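Local coordinates for protein inositol-3-phosphate synthase (Caenorhabditis elegans, PDB 1VKO) that binds NAD as a synthase of the Rossmann-fold superfamily and is built as an assembly of four chains, at residues S41-R46 with Y66-V71; R46-E51 with V59-H64; M345-I350 with I390-A395; H473-I478 with A485-P490. All coordinates share one frame; numbering follows the deposited sequence.

Interaction 1: residues S41-R46 with Y66-V71; sequences SRFTYR and YSFKTV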
# COMPACT_ATOMS: atom_id res chain seq x y z
N SER A 41 -43.65 -3.39 -25.75
CA SER A 41 -42.57 -4.34 -25.86
C SER A 41 -42.87 -5.61 -25.07
O SER A 41 -42.94 -5.58 -23.84
CB SER A 41 -41.28 -3.69 -25.35
OG SER A 41 -40.15 -4.47 -25.68
N ARG A 42 -43.05 -6.71 -25.77
CA ARG A 42 -43.37 -7.98 -25.13
C ARG A 42 -42.07 -8.71 -24.87
O ARG A 42 -41.27 -8.90 -25.79
CB ARG A 42 -44.37 -8.81 -25.96
CG ARG A 42 -44.33 -10.35 -25.79
CD ARG A 42 -45.30 -11.12 -26.71
NE ARG A 42 -45.62 -10.41 -27.96
CZ ARG A 42 -46.71 -9.64 -28.17
NH1 ARG A 42 -47.61 -9.47 -27.20
NH2 ARG A 42 -46.90 -9.03 -29.33
N PHE A 43 -41.86 -9.09 -23.62
CA PHE A 43 -40.66 -9.81 -23.19
C PHE A 43 -41.06 -11.11 -22.52
O PHE A 43 -41.90 -11.11 -21.64
CB PHE A 43 -39.86 -8.92 -22.23
CG PHE A 43 -38.74 -9.62 -21.52
CD1 PHE A 43 -37.62 -10.08 -22.22
CD2 PHE A 43 -38.79 -9.81 -20.14
CE1 PHE A 43 -36.58 -10.74 -21.55
CE2 PHE A 43 -37.77 -10.46 -19.47
CZ PHE A 43 -36.66 -10.92 -20.18
N THR A 44 -40.48 -12.23 -22.96
CA THR A 44 -40.73 -13.53 -22.34
C THR A 44 -39.67 -13.80 -21.28
O THR A 44 -38.50 -14.01 -21.61
CB THR A 44 -40.74 -14.62 -23.44
OG1 THR A 44 -41.94 -14.50 -24.24
CG2 THR A 44 -40.82 -16.01 -22.85
N TYR A 45 -40.07 -13.75 -20.01
CA TYR A 45 -39.13 -13.88 -18.86
C TYR A 45 -38.87 -15.33 -18.40
O TYR A 45 -39.79 -16.06 -18.04
CB TYR A 45 -39.61 -12.98 -17.70
CG TYR A 45 -38.80 -13.07 -16.41
CD1 TYR A 45 -37.45 -12.70 -16.38
CD2 TYR A 45 -39.39 -13.52 -15.22
CE1 TYR A 45 -36.70 -12.79 -15.20
CE2 TYR A 45 -38.65 -13.60 -14.02
CZ TYR A 45 -37.30 -13.23 -14.03
OH TYR A 45 -36.55 -13.28 -12.90
N ARG A 46 -37.61 -15.75 -18.43
CA ARG A 46 -37.26 -17.11 -18.03
C ARG A 46 -36.99 -17.23 -16.55
O ARG A 46 -36.01 -16.71 -16.06
CB ARG A 46 -36.01 -17.59 -18.78
CG ARG A 46 -36.08 -17.60 -20.31
CD ARG A 46 -35.02 -18.51 -20.89
NE ARG A 46 -34.62 -18.23 -22.26
CZ ARG A 46 -33.52 -17.57 -22.62
NH1 ARG A 46 -32.69 -17.06 -21.70
NH2 ARG A 46 -33.26 -17.40 -23.90
N TYR A 66 -44.06 -10.60 -20.34
CA TYR A 66 -44.29 -9.25 -19.85
C TYR A 66 -44.68 -8.39 -21.05
O TYR A 66 -44.14 -8.58 -22.13
CB TYR A 66 -43.03 -8.70 -19.18
CG TYR A 66 -42.88 -9.03 -17.71
CD1 TYR A 66 -42.23 -10.18 -17.30
CD2 TYR A 66 -43.40 -8.19 -16.73
CE1 TYR A 66 -42.09 -10.50 -15.94
CE2 TYR A 66 -43.26 -8.50 -15.36
CZ TYR A 66 -42.60 -9.65 -14.98
OH TYR A 66 -42.45 -9.97 -13.64
N SER A 67 -45.62 -7.46 -20.88
CA SER A 67 -45.89 -6.51 -21.95
C SER A 67 -45.57 -5.13 -21.43
O SER A 67 -46.26 -4.63 -20.56
CB SER A 67 -47.35 -6.60 -22.41
OG SER A 67 -47.55 -5.83 -23.58
N PHE A 68 -44.50 -4.51 -21.93
CA PHE A 68 -44.06 -3.21 -21.41
C PHE A 68 -44.58 -2.10 -22.28
O PHE A 68 -44.67 -2.25 -23.51
CB PHE A 68 -42.52 -3.08 -21.34
CG PHE A 68 -41.84 -4.16 -20.55
CD1 PHE A 68 -41.95 -4.22 -19.18
CD2 PHE A 68 -41.08 -5.12 -21.19
CE1 PHE A 68 -41.33 -5.24 -18.44
CE2 PHE A 68 -40.43 -6.13 -20.45
CZ PHE A 68 -40.56 -6.19 -19.09
N LYS A 69 -44.89 -0.96 -21.67
CA LYS A 69 -45.05 0.26 -22.43
C LYS A 69 -44.06 1.23 -21.87
O LYS A 69 -43.96 1.34 -20.64
CB LYS A 69 -46.48 0.83 -22.34
CG LYS A 69 -47.51 0.29 -23.35
CD LYS A 69 -48.82 1.10 -23.22
CE LYS A 69 -49.90 0.76 -24.29
NZ LYS A 69 -50.60 -0.53 -24.03
N THR A 70 -43.35 1.94 -22.75
CA THR A 70 -42.38 2.95 -22.35
C THR A 70 -42.61 4.26 -23.04
O THR A 70 -42.38 4.36 -24.24
CB THR A 70 -40.94 2.49 -22.68
OG1 THR A 70 -40.65 1.27 -22.00
CG2 THR A 70 -39.92 3.48 -22.10
N VAL A 71 -43.01 5.30 -22.31
CA VAL A 71 -43.09 6.61 -22.93
C VAL A 71 -41.69 6.99 -23.43
O VAL A 71 -40.70 6.86 -22.70
CB VAL A 71 -43.71 7.69 -22.02
CG1 VAL A 71 -43.77 9.06 -22.73
CG2 VAL A 71 -45.13 7.27 -21.58
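Phe43 and Phe68 lie side by side and point the same way from neighbouring antiparallel strands. Phe43 CB meets the edge of the Phe68 ring, near its plane, with CE2 3.4 Å away. In Phe68, chi1 of -56° sets CG beside its own backbone N, and CG lies 3.7 Å from Ser41 O across the ladder. Phe68 CD2 comes closer still, 3.3 Å from Ser41 O. Tyr45 and Tyr66 also lie side by side, pointing the same way. Tyr45 CB sits at the edge of the Tyr66 ring, 3.9 Å from CD1. Tyr66 OH hydrogen-bonds to Thr527 OG1 of the second subunit, and Ser41 OG hydrogen-bonds to Ala511 O.

Ser41 with Phe68 and Phe43 with Tyr66 are hydrogen-bonded pairs. Tyr66 N reaches Phe43 O at 2.6 Å, and Phe68 N reaches Ser41 O at 2.7 Å. Arg42 and Ser67 form the non-hydrogen-bonded pair between them, and Arg42 CA makes a C-H contact with Tyr66 O at 3.2 Å. Helix 498-513 packs on the aromatic face, through Ala511 on Phe43 and Phe68. This is the two-stranded ladder of a long beta hairpin, strands 38-53 and 56-71, within an antiparallel sheet.

Interaction 2: residues R46-E51 with V59-H64; sequences RKNHFE and VTPKEH
His49 and Lys62 cross at about a right angle on one face of a two-stranded ladder. A CH-pi contact forms here: Lys62 CD stands over one face of the His49 ring, 3.9 Å from its centroid and offset toward the rim. Chi1 of Lys62 (-51°) sets CG beside the backbone N, 3.6 Å from His49 CD2, and CD continues over the ring. The His49 and His64 rings reach toward each other tip to tip. Neither covers the face of the other, and their centroids are 5.2 Å apart.

Backbone hydrogen bonds hold the strands. Lys47 and Lys62 exchange two, both straight, with Lys62 N to Lys47 O at 2.9 Å. His49 and Thr60 exchange two more, with Thr60 N to His49 O at 2.8 Å. A water lies 2.6 Å from Thr60 OG1 and gives a weak bond to His49 O.

Side-chain packing joins apolar groups and an amide. Asn48 CG meets Val59 CG1 at 3.5 Å, and Asn48 OD1 rests against Pro61 CB. Phe50 and Val59 run side by side, with Phe50 CD2 4.1 Å from Val59 CG2.

Bonds to the second subunit form a separate group. Asn48 ND2 hydrogen-bonds to Leu128 O of that subunit, and Val59 pairs with one of its strands.

The ladder is therefore held mainly through main-chain atoms. Its side chains add apolar contacts and one CH-pi contact. Asn48 ND2 is turned to the second subunit, while OD1 lies against Pro61.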
# COMPACT_ATOMS: atom_id res chain seq x y z
N ARG A 46 -37.61 -15.75 -18.43
CA ARG A 46 -37.26 -17.11 -18.03
C ARG A 46 -36.99 -17.23 -16.55
O ARG A 46 -36.01 -16.71 -16.06
CB ARG A 46 -36.01 -17.59 -18.78
CG ARG A 46 -36.08 -17.60 -20.31
CD ARG A 46 -35.02 -18.51 -20.89
NE ARG A 46 -34.62 -18.23 -22.26
CZ ARG A 46 -33.52 -17.57 -22.62
NH1 ARG A 46 -32.69 -17.06 -21.70
NH2 ARG A 46 -33.26 -17.40 -23.90
N LYS A 47 -37.86 -17.94 -15.83
CA LYS A 47 -37.73 -18.06 -14.36
C LYS A 47 -37.81 -19.50 -13.93
O LYS A 47 -38.68 -20.24 -14.38
CB LYS A 47 -38.81 -17.24 -13.63
CG LYS A 47 -38.78 -17.41 -12.13
CD LYS A 47 -39.69 -16.45 -11.39
CE LYS A 47 -40.12 -17.01 -10.03
NZ LYS A 47 -39.02 -17.35 -9.06
N ASN A 48 -36.90 -19.90 -13.06
CA ASN A 48 -36.95 -21.22 -12.47
C ASN A 48 -37.89 -21.25 -11.27
O ASN A 48 -37.95 -20.30 -10.51
CB ASN A 48 -35.54 -21.65 -12.04
CG ASN A 48 -34.69 -22.08 -13.19
OD1 ASN A 48 -35.20 -22.63 -14.18
ND2 ASN A 48 -33.37 -21.85 -13.08
N HIS A 49 -38.62 -22.34 -11.12
CA HIS A 49 -39.48 -22.52 -9.97
C HIS A 49 -39.04 -23.80 -9.26
O HIS A 49 -38.65 -24.76 -9.91
CB HIS A 49 -40.94 -22.62 -10.43
CG HIS A 49 -41.48 -21.35 -11.01
ND1 HIS A 49 -42.34 -20.53 -10.31
CD2 HIS A 49 -41.27 -20.75 -12.20
CE1 HIS A 49 -42.65 -19.48 -11.07
NE2 HIS A 49 -42.02 -19.60 -12.23
N PHE A 50 -39.11 -23.81 -7.94
CA PHE A 50 -38.45 -24.86 -7.17
C PHE A 50 -39.42 -25.70 -6.34
O PHE A 50 -40.50 -25.24 -5.97
CB PHE A 50 -37.35 -24.26 -6.25
CG PHE A 50 -36.40 -23.36 -6.99
CD1 PHE A 50 -36.66 -22.00 -7.10
CD2 PHE A 50 -35.26 -23.88 -7.60
CE1 PHE A 50 -35.79 -21.16 -7.82
CE2 PHE A 50 -34.37 -23.05 -8.31
CZ PHE A 50 -34.65 -21.68 -8.43
N GLU A 51 -39.01 -26.93 -6.05
CA GLU A 51 -39.74 -27.77 -5.12
C GLU A 51 -38.75 -28.67 -4.38
O GLU A 51 -37.95 -29.38 -5.00
CB GLU A 51 -40.78 -28.63 -5.86
CG GLU A 51 -42.08 -27.90 -6.24
CD GLU A 51 -43.10 -28.82 -6.92
OE1 GLU A 51 -43.24 -30.00 -6.51
OE2 GLU A 51 -43.78 -28.35 -7.86
N VAL A 59 -36.25 -28.49 -10.20
CA VAL A 59 -36.21 -27.19 -10.85
C VAL A 59 -37.06 -27.21 -12.11
O VAL A 59 -36.78 -27.95 -13.04
CB VAL A 59 -34.76 -26.76 -11.19
CG1 VAL A 59 -34.72 -25.30 -11.73
CG2 VAL A 59 -33.83 -26.92 -9.95
N THR A 60 -38.11 -26.38 -12.12
CA THR A 60 -39.02 -26.26 -13.24
C THR A 60 -38.87 -24.90 -13.91
O THR A 60 -39.33 -23.91 -13.38
CB THR A 60 -40.48 -26.47 -12.76
OG1 THR A 60 -40.63 -27.79 -12.22
CG2 THR A 60 -41.43 -26.46 -13.94
N PRO A 61 -38.21 -24.85 -15.08
CA PRO A 61 -38.15 -23.62 -15.87
C PRO A 61 -39.50 -23.26 -16.51
O PRO A 61 -40.08 -24.08 -17.23
CB PRO A 61 -37.10 -23.93 -16.95
CG PRO A 61 -37.11 -25.43 -17.07
CD PRO A 61 -37.45 -25.95 -15.71
N LYS A 62 -39.98 -22.04 -16.26
CA LYS A 62 -41.24 -21.56 -16.83
C LYS A 62 -41.04 -20.21 -17.53
O LYS A 62 -40.02 -19.56 -17.35
CB LYS A 62 -42.34 -21.49 -15.73
CG LYS A 62 -42.49 -22.80 -14.88
CD LYS A 62 -43.64 -22.78 -13.86
CE LYS A 62 -43.85 -24.17 -13.23
NZ LYS A 62 -44.81 -24.25 -12.06
N GLU A 63 -42.01 -19.78 -18.34
CA GLU A 63 -41.89 -18.49 -19.04
C GLU A 63 -43.01 -17.55 -18.67
O GLU A 63 -44.15 -17.98 -18.50
CB GLU A 63 -41.87 -18.66 -20.56
CG GLU A 63 -41.21 -19.92 -21.09
CD GLU A 63 -40.73 -19.76 -22.52
OE1 GLU A 63 -39.61 -19.21 -22.69
OE2 GLU A 63 -41.45 -20.17 -23.47
N HIS A 64 -42.69 -16.25 -18.58
CA HIS A 64 -43.64 -15.21 -18.15
C HIS A 64 -43.66 -14.01 -19.11
O HIS A 64 -42.75 -13.18 -19.13
CB HIS A 64 -43.31 -14.75 -16.72
CG HIS A 64 -43.33 -15.84 -15.69
ND1 HIS A 64 -42.32 -16.77 -15.58
CD2 HIS A 64 -44.22 -16.13 -14.72
CE1 HIS A 64 -42.60 -17.60 -14.58
NE2 HIS A 64 -43.75 -17.24 -14.05
O HOH W 1 -40.25 -27.79 -9.64

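Interaction 3: residues M345-I350 with I390-A395; sequences MKPESI and ILFPDA
Lys346 NZ forms a salt bridge with Glu348 OE1 at 2.8 Å, and the same ammonium group lies 3.7 Å from CE1 of Phe392 in the facing loop. NZ meets the carboxylate from above its plane. The lysine chain is extended as far as CE and bends only at the last torsion (chi4 -43°), which places NZ. Glu348 OE2 is held separately by Ser423 OG.

The aliphatic part of Lys346 does much of the packing. Its CG stands over one face of the Phe392 ring, 4.2 Å from the centroid and offset toward the rim, a CH-pi contact. Farther along, Lys346 CD passes 3.3 Å from Leu391 O. Pro347 crosses Phe392 at about a right angle, with Pro347 CD 3.8 Å from Phe392 CZ. Leu391 points toward the strand, and its CD1 lies 3.3 Å from Met345 O.

The contact joins the start of strand 346-356 to the loop between helix 382-387 and strand 399-406. That loop makes a type I turn from Phe392 to Ala395. On the strand, Glu348 and Ser349 form a classic beta bulge opposite Ile421. Phe117 of the second subunit packs on Lys346 and Leu391.

The segments meet by van der Waals contacts, several of them between carbon and a backbone oxygen, and by one CH-pi contact. The lysine splits its roles: its methylenes pack against the loop, and its charge is probably balanced by Glu348 of its own strand.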
# COMPACT_ATOMS: atom_id res chain seq x y z
N MET A 345 -13.17 -18.60 -3.34
CA MET A 345 -12.30 -18.01 -2.32
C MET A 345 -13.10 -17.54 -1.10
O MET A 345 -14.08 -16.81 -1.25
CB MET A 345 -11.60 -16.76 -2.90
CG MET A 345 -10.10 -16.82 -3.05
SD MET A 345 -9.45 -17.14 -4.70
CE MET A 345 -9.72 -15.52 -5.44
N LYS A 346 -12.64 -17.88 0.11
CA LYS A 346 -13.31 -17.48 1.37
C LYS A 346 -12.71 -16.22 2.00
O LYS A 346 -11.67 -16.30 2.63
CB LYS A 346 -13.22 -18.62 2.40
CG LYS A 346 -14.24 -18.58 3.53
CD LYS A 346 -13.95 -19.72 4.52
CE LYS A 346 -14.77 -19.58 5.81
NZ LYS A 346 -14.80 -18.14 6.30
N PRO A 347 -13.37 -15.06 1.84
CA PRO A 347 -13.03 -13.88 2.65
C PRO A 347 -13.08 -14.23 4.13
O PRO A 347 -14.06 -14.80 4.60
CB PRO A 347 -14.15 -12.90 2.33
CG PRO A 347 -14.62 -13.31 0.94
CD PRO A 347 -14.47 -14.80 0.90
N GLU A 348 -12.00 -13.93 4.85
CA GLU A 348 -11.87 -14.29 6.26
C GLU A 348 -11.90 -13.06 7.18
O GLU A 348 -12.29 -13.13 8.36
CB GLU A 348 -10.55 -15.03 6.49
CG GLU A 348 -10.41 -16.34 5.73
CD GLU A 348 -11.15 -17.49 6.40
OE1 GLU A 348 -12.24 -17.29 6.97
OE2 GLU A 348 -10.61 -18.59 6.36
N SER A 349 -11.47 -11.94 6.60
CA SER A 349 -11.21 -10.72 7.31
C SER A 349 -11.36 -9.58 6.30
O SER A 349 -10.72 -9.59 5.24
CB SER A 349 -9.78 -10.77 7.87
OG SER A 349 -9.64 -9.93 9.01
N ILE A 350 -12.23 -8.62 6.60
CA ILE A 350 -12.35 -7.40 5.78
C ILE A 350 -12.20 -6.18 6.69
O ILE A 350 -13.04 -5.95 7.55
CB ILE A 350 -13.69 -7.33 4.96
CG1 ILE A 350 -13.87 -8.54 4.02
CG2 ILE A 350 -13.73 -6.04 4.11
CD1 ILE A 350 -15.16 -8.49 3.22
N ILE A 390 -20.41 -24.02 0.48
CA ILE A 390 -19.16 -24.80 0.48
C ILE A 390 -18.12 -23.96 1.23
O ILE A 390 -17.54 -24.41 2.23
CB ILE A 390 -18.67 -25.17 -0.97
CG1 ILE A 390 -19.69 -26.05 -1.72
CG2 ILE A 390 -17.26 -25.85 -0.93
CD1 ILE A 390 -19.57 -26.00 -3.25
N LEU A 391 -17.92 -22.74 0.76
CA LEU A 391 -17.02 -21.76 1.38
C LEU A 391 -17.45 -21.44 2.80
O LEU A 391 -16.64 -21.51 3.74
CB LEU A 391 -16.99 -20.48 0.53
CG LEU A 391 -16.21 -20.54 -0.79
CD1 LEU A 391 -16.34 -19.25 -1.57
CD2 LEU A 391 -14.73 -20.86 -0.55
N PHE A 392 -18.74 -21.11 2.95
CA PHE A 392 -19.32 -20.70 4.25
C PHE A 392 -20.38 -21.71 4.77
O PHE A 392 -21.59 -21.40 4.74
CB PHE A 392 -19.98 -19.31 4.12
CG PHE A 392 -19.02 -18.19 3.78
CD1 PHE A 392 -18.35 -17.47 4.79
CD2 PHE A 392 -18.80 -17.82 2.44
CE1 PHE A 392 -17.48 -16.43 4.47
CE2 PHE A 392 -17.93 -16.77 2.11
CZ PHE A 392 -17.26 -16.09 3.12
N PRO A 393 -19.96 -22.89 5.23
CA PRO A 393 -20.94 -23.93 5.61
C PRO A 393 -21.95 -23.41 6.65
O PRO A 393 -23.15 -23.66 6.50
CB PRO A 393 -20.08 -25.09 6.16
CG PRO A 393 -18.67 -24.57 6.31
CD PRO A 393 -18.56 -23.35 5.41
N ASP A 394 -21.46 -22.63 7.63
CA ASP A 394 -22.30 -22.11 8.71
C ASP A 394 -22.81 -20.69 8.44
O ASP A 394 -23.37 -20.04 9.33
CB ASP A 394 -21.52 -22.14 10.04
CG ASP A 394 -20.83 -23.48 10.29
OD1 ASP A 394 -21.48 -24.55 10.12
OD2 ASP A 394 -19.64 -23.56 10.69
N ALA A 395 -22.60 -20.20 7.22
CA ALA A 395 -23.04 -18.86 6.78
C ALA A 395 -22.57 -17.70 7.68
O ALA A 395 -23.22 -16.65 7.74
CB ALA A 395 -24.57 -18.82 6.59

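Interaction 4: residues H473-I478 with A485-P490; sequences HSVLSI and APVVPP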
# COMPACT_ATOMS: atom_id res chain seq x y z
N HIS A 473 -43.28 -1.50 -8.71
CA HIS A 473 -43.39 -1.21 -7.27
C HIS A 473 -42.80 0.17 -6.91
O HIS A 473 -41.82 0.58 -7.51
CB HIS A 473 -42.70 -2.30 -6.45
CG HIS A 473 -43.10 -2.31 -5.00
ND1 HIS A 473 -42.68 -1.34 -4.11
CD2 HIS A 473 -43.88 -3.15 -4.29
CE1 HIS A 473 -43.19 -1.58 -2.92
NE2 HIS A 473 -43.92 -2.67 -3.00
N SER A 474 -43.40 0.87 -5.94
CA SER A 474 -42.90 2.19 -5.47
C SER A 474 -41.45 2.19 -5.02
O SER A 474 -40.75 3.19 -5.21
CB SER A 474 -43.74 2.73 -4.30
OG SER A 474 -45.11 2.81 -4.63
N VAL A 475 -41.01 1.12 -4.37
CA VAL A 475 -39.66 1.06 -3.81
C VAL A 475 -38.78 0.61 -4.92
O VAL A 475 -38.67 -0.61 -5.17
CB VAL A 475 -39.49 0.02 -2.66
CG1 VAL A 475 -38.04 0.02 -2.15
CG2 VAL A 475 -40.43 0.31 -1.52
N LEU A 476 -38.15 1.55 -5.61
CA LEU A 476 -37.50 1.16 -6.83
C LEU A 476 -36.08 0.70 -6.68
O LEU A 476 -35.11 1.47 -6.77
CB LEU A 476 -37.80 2.06 -8.04
CG LEU A 476 -37.02 3.29 -8.46
CD1 LEU A 476 -37.72 3.94 -9.61
CD2 LEU A 476 -36.97 4.21 -7.32
N SER A 477 -35.99 -0.61 -6.43
CA SER A 477 -34.76 -1.30 -6.15
C SER A 477 -33.77 -1.36 -7.31
O SER A 477 -32.59 -1.57 -7.07
CB SER A 477 -35.04 -2.72 -5.61
OG SER A 477 -36.02 -3.41 -6.39
N ILE A 478 -34.21 -1.17 -8.54
CA ILE A 478 -33.28 -1.09 -9.68
C ILE A 478 -32.23 0.00 -9.53
O ILE A 478 -31.27 0.05 -10.31
CB ILE A 478 -34.00 -0.89 -11.06
CG1 ILE A 478 -34.87 0.39 -11.08
CG2 ILE A 478 -34.79 -2.11 -11.46
CD1 ILE A 478 -35.15 0.85 -12.47
N ALA A 485 -26.97 0.65 0.74
CA ALA A 485 -27.90 -0.02 1.63
C ALA A 485 -29.28 0.02 1.01
O ALA A 485 -30.19 0.74 1.47
CB ALA A 485 -27.89 0.64 2.99
N PRO A 486 -29.45 -0.76 -0.04
CA PRO A 486 -30.65 -0.64 -0.86
C PRO A 486 -31.92 -1.07 -0.09
O PRO A 486 -31.93 -2.09 0.63
CB PRO A 486 -30.35 -1.50 -2.09
CG PRO A 486 -29.08 -2.27 -1.80
CD PRO A 486 -28.55 -1.84 -0.49
N VAL A 487 -32.92 -0.21 -0.18
CA VAL A 487 -34.24 -0.45 0.30
C VAL A 487 -34.97 -1.13 -0.88
O VAL A 487 -34.83 -0.74 -2.06
CB VAL A 487 -34.89 0.90 0.69
CG1 VAL A 487 -36.35 0.71 1.20
CG2 VAL A 487 -34.05 1.58 1.76
N VAL A 488 -35.73 -2.18 -0.57
CA VAL A 488 -36.33 -3.02 -1.60
C VAL A 488 -37.78 -3.38 -1.24
O VAL A 488 -38.15 -3.43 -0.05
CB VAL A 488 -35.50 -4.32 -1.82
CG1 VAL A 488 -34.04 -3.99 -2.21
CG2 VAL A 488 -35.59 -5.26 -0.58
N PRO A 489 -38.62 -3.63 -2.25
CA PRO A 489 -40.01 -3.97 -1.99
C PRO A 489 -40.13 -5.00 -0.88
O PRO A 489 -39.40 -5.98 -0.90
CB PRO A 489 -40.47 -4.53 -3.32
CG PRO A 489 -39.67 -3.74 -4.31
CD PRO A 489 -38.32 -3.61 -3.69
N PRO A 490 -41.02 -4.78 0.08
CA PRO A 490 -41.19 -5.73 1.22
C PRO A 490 -41.22 -7.21 0.81
O PRO A 490 -41.86 -7.58 -0.19
CB PRO A 490 -42.53 -5.32 1.87
CG PRO A 490 -43.00 -4.02 1.12
CD PRO A 490 -41.92 -3.60 0.17
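Pro489 and His473 pack closely, sliding past each other in opposite directions. Pro489 CB stands over the centre of the imidazole face, 3.7 Å from the ring centroid, a CH-pi contact. The ring is steadied from within its own segment: Val475 N donates to His473 ND1 at 3.0 Å, in the ring plane and almost straight (174°). Val475 is the other tight point. Its CG1 is anti to the backbone N (chi1 179°) and lies 3.3 Å from Val487 O. Val475 CG1 also meets Val487 CG1 at 3.8 Å. Pro489 CD fits in against Val475 O at 3.4 Å. Val488 turns from the other segment, yet its CB and CG1 still rest on Ser477 CB, with CG1 3.8 Å from it.

Leu476 is the centre of an inverse gamma turn, closed by a weak bond from Ser477 N to Val475 O. The turn lies in the long loop between strand 469-470 and helix 498-513. Ile310 of helix 307-316 packs on both Val475 and Val487.

The looser side lies at Pro490. This residue is exposed, and its CD stays 3.9 Å from His473 NE2. From the second subunit, Phe526 packs on His473 and Ser477, and Phe525 packs on Pro489.

Overall arrangement
Interactions 1 and 2 are consecutive parts of one hairpin. They share Arg46, and interaction 2 is nested inside the loop that interaction 1 closes. Their centres are 18 Å apart, and Tyr45 N to His64 O, a probable hydrogen bond, joins them. Interaction 3 stands apart: its centre is 29 Å from that of interaction 2 and 27 Å from that of interaction 4. Interaction 4 is about 10 Å from interaction 1 at the nearest atoms. It is also close in sequence to the pyrophosphate pocket, since Lys484 of that pocket directly precedes Ala485. The Val487 side chain is about 13 Å from the bound NAD. All four interactions touch the second subunit.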